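Local coordinates for protein putative D-arabinose 5-phosphate isomerase (Klebsiella pneumoniae subsp. pneumoniae, PDB 3K2V) that probably isomerises D-arabinose 5-phosphate, and whose CBS-domain pair binds a cytidine monophosphate-linked 3-deoxy-octulosonic acid, at residues N119-S123 and R124-C128. Residues are numbered along the deposited sequence; the frame is centred on the assembly and turned at random.
With CMK (cytidine 5'-monophosphate 3-deoxy-beta-D-gulo-oct-2-ulo-pyranosonic acid), chain C.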
loop_
_atom_site.group_PDB
_atom_site.type_symbol
_atom_site.label_atom_id
_atom_site.label_comp_id
_atom_site.label_asym_id
_atom_site.label_seq_id
_atom_site.Cartn_x
_atom_site.Cartn_y
_atom_site.Cartn_z
ATOM N N ASN A 119 -8.787 13.345 1.311
ATOM C CA ASN A 119 -9.274 13.689 -0.022
ATOM C C ASN A 119 -8.135 13.709 -1.030
ATOM O O ASN A 119 -8.291 13.196 -2.136
ATOM C CB ASN A 119 -10.025 15.037 -0.026
ATOM C CG ASN A 119 -11.444 14.928 0.540
ATOM O OD1 ASN A 119 -12.020 13.858 0.584
ATOM N ND2 ASN A 119 -12.002 16.057 0.976
ATOM N N LEU A 120 -6.988 14.264 -0.633
ATOM C CA LEU A 120 -5.805 14.298 -1.494
ATOM C C LEU A 120 -5.320 12.895 -1.779
ATOM O O LEU A 120 -4.990 12.558 -2.933
ATOM C CB LEU A 120 -4.671 15.124 -0.857
ATOM C CG LEU A 120 -3.373 15.195 -1.673
ATOM C CD1 LEU A 120 -3.612 15.925 -3.015
ATOM C CD2 LEU A 120 -2.259 15.877 -0.900
HETATM N N MSE A 121 -5.283 12.061 -0.748
HETATM C CA MSE A 121 -4.797 10.688 -0.920
HETATM C C MSE A 121 -5.716 9.900 -1.862
HETATM O O MSE A 121 -5.243 9.160 -2.733
HETATM C CB MSE A 121 -4.627 9.984 0.435
HETATM C CG MSE A 121 -3.398 10.469 1.209
HETATM SE SE MSE A 121 -2.973 9.411 2.844
HETATM C CE MSE A 121 -3.749 10.555 4.202
ATOM N N GLN A 122 -7.025 10.091 -1.693
ATOM C CA GLN A 122 -8.026 9.473 -2.563
ATOM C C GLN A 122 -7.855 9.926 -3.988
ATOM O O GLN A 122 -7.863 9.104 -4.886
ATOM C CB GLN A 122 -9.450 9.849 -2.133
ATOM C CG GLN A 122 -9.922 9.127 -0.914
ATOM C CD GLN A 122 -10.133 7.669 -1.178
ATOM O OE1 GLN A 122 -9.288 6.839 -0.820
ATOM N NE2 GLN A 122 -11.237 7.335 -1.847
ATOM N N SER A 123 -7.720 11.232 -4.195
ATOM C CA SER A 123 -7.635 11.763 -5.549
ATOM C C SER A 123 -6.323 11.404 -6.238
ATOM O O SER A 123 -6.291 11.284 -7.464
ATOM C CB SER A 123 -7.894 13.262 -5.590
ATOM O OG SER A 123 -6.790 13.998 -5.134
ATOM N N ARG A 124 -5.259 11.178 -5.473
ATOM C CA ARG A 124 -3.984 10.761 -6.053
ATOM C C ARG A 124 -3.712 9.262 -5.979
ATOM O O ARG A 124 -2.706 8.800 -6.510
ATOM C CB ARG A 124 -2.822 11.515 -5.392
ATOM C CG ARG A 124 -2.955 13.035 -5.389
ATOM C CD ARG A 124 -3.044 13.609 -6.784
ATOM N NE ARG A 124 -1.762 13.477 -7.479
ATOM C CZ ARG A 124 -0.763 14.363 -7.413
ATOM N NH1 ARG A 124 -0.872 15.478 -6.685
ATOM N NH2 ARG A 124 0.356 14.131 -8.091
ATOM N N HIS A 125 -4.595 8.496 -5.343
ATOM C CA HIS A 125 -4.404 7.044 -5.175
ATOM C C HIS A 125 -3.089 6.667 -4.507
ATOM O O HIS A 125 -2.351 5.804 -4.979
ATOM C CB HIS A 125 -4.599 6.310 -6.506
ATOM C CG HIS A 125 -5.916 6.619 -7.141
ATOM N ND1 HIS A 125 -7.007 5.778 -7.046
ATOM C CD2 HIS A 125 -6.338 7.719 -7.810
ATOM C CE1 HIS A 125 -8.035 6.332 -7.667
ATOM N NE2 HIS A 125 -7.658 7.515 -8.131
ATOM N N ILE A 126 -2.842 7.299 -3.370
ATOM C CA ILE A 126 -1.684 7.010 -2.530
ATOM C C ILE A 126 -2.198 6.729 -1.126
ATOM O O ILE A 126 -3.320 7.097 -0.811
ATOM C CB ILE A 126 -0.691 8.197 -2.532
ATOM C CG1 ILE A 126 -1.358 9.489 -2.011
ATOM C CG2 ILE A 126 -0.128 8.396 -3.954
ATOM C CD1 ILE A 126 -0.401 10.763 -1.914
ATOM N N THR A 127 -1.410 6.054 -0.304
ATOM C CA THR A 127 -1.838 5.761 1.053
ATOM C C THR A 127 -0.986 6.441 2.145
ATOM O O THR A 127 -1.194 6.208 3.327
ATOM C CB THR A 127 -1.900 4.282 1.291
ATOM O OG1 THR A 127 -0.629 3.709 0.982
ATOM C CG2 THR A 127 -3.011 3.637 0.380
ATOM N N CYS A 128 -0.046 7.284 1.756
ATOM C CA CYS A 128 0.823 7.958 2.745
ATOM C C CYS A 128 1.317 9.273 2.143
ATOM O O CYS A 128 1.787 9.274 0.999
ATOM C CB CYS A 128 1.999 7.023 3.149
ATOM S SG CYS A 128 2.910 7.477 4.690
HETATM N N1C CMK C . 3.985 9.117 -4.262
HETATM C C2C CMK C . 4.347 10.469 -4.154
HETATM N N3C CMK C . 4.145 11.094 -2.923
HETATM C C4C CMK C . 3.557 10.467 -1.836
HETATM C C5C CMK C . 3.192 9.115 -1.943
HETATM C C6C CMK C . 3.404 8.452 -3.165
HETATM O O2C CMK C . 4.872 11.096 -5.088
HETATM N N4C CMK C . 3.411 11.196 -0.707
HETATM C "C1'" CMK C . 4.214 8.425 -5.582
HETATM C "C2'" CMK C . 4.901 7.063 -5.418
HETATM O "O2'" CMK C . 6.321 7.272 -5.409
HETATM C "C3'" CMK C . 4.422 6.323 -6.667
HETATM C "C4'" CMK C . 3.023 6.921 -6.921
HETATM O "O4'" CMK C . 2.922 8.174 -6.121
HETATM O "O3'" CMK C . 5.274 6.627 -7.758
HETATM C "C5'" CMK C . 1.892 6.050 -6.395
HETATM O "O5'" CMK C . 2.091 5.683 -5.003
HETATM P PA CMK C . 1.892 4.090 -4.627
HETATM O O1A CMK C . 2.981 3.310 -5.278
HETATM O O2A CMK C . 1.895 3.915 -3.141
HETATM O O6 CMK C . -1.575 2.566 -5.573
HETATM C C2 CMK C . -0.132 2.459 -5.631
HETATM O O2 CMK C . 0.417 3.756 -5.249
HETATM C C3 CMK C . 0.300 1.332 -4.677
HETATM C C4 CMK C . -0.529 0.039 -4.836
HETATM O O4 CMK C . -0.147 -0.926 -3.811
HETATM C C5 CMK C . -2.017 0.308 -4.798
HETATM C C6 CMK C . -2.305 1.346 -5.876
HETATM C C7 CMK C . -3.768 1.760 -5.919
HETATM C C1 CMK C . 0.373 2.261 -7.073
HETATM O O1X CMK C . 0.219 3.242 -7.835
HETATM O O1Y CMK C . 0.938 1.194 -7.387
HETATM O O5 CMK C . -2.437 0.801 -3.503
HETATM C C8 CMK C . -4.048 2.669 -7.127
HETATM O O8 CMK C . -5.354 3.217 -6.968
HETATM O O7 CMK C . -4.575 0.605 -6.030
#
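Met121 and Ile126 meet where helix 114-124 of the second CBS domain ends in a Schellman motif. Ile126 N reaches back to Met121 O at 3.1 Å, nearly straight at 163°, while His125 N makes a longer, weak bond to Gln122 O; His125 itself takes the positive phi (55°) that turns the chain off the helix. The two apolar side chains cross at about a right angle, with Met121 CG 3.9 Å from Ile126 CG1. Further out, the selenomethionine chain runs on with chi2 extended, which carries its selenium to the peptide carbonyl of Thr127, 3.6 Å from Thr127 C. Ile126 works in two directions: with CG1 lodged between its own backbone N and carbonyl carbon (chi1 59°), CG1 packs on the helix and CG2 lies 3.6 Å from C6C of the CMK cytosine.

The His125 ring folds back over the helix end, Gln122 O sitting above the centre of one face, 3.5 Å from its plane. From there its ND1 gives a weak bond to O8 of the CMK sugar. The amide end of Gln122 points away from the turn, and its OE1 is hydrogen-bonded to ND1 of His144 of the second subunit.

On another side of the turn, Leu120 and Arg124 run side by side, pointing the same way, and Ile106 packs against both. Arg124 N closes the last helical turn on Leu120 O. The turn thus leads directly from helix to nucleotide pocket, and at its far end the backbone meets the base: the cytosine amino group N4C donates to Cys128 O at 3.0 Å.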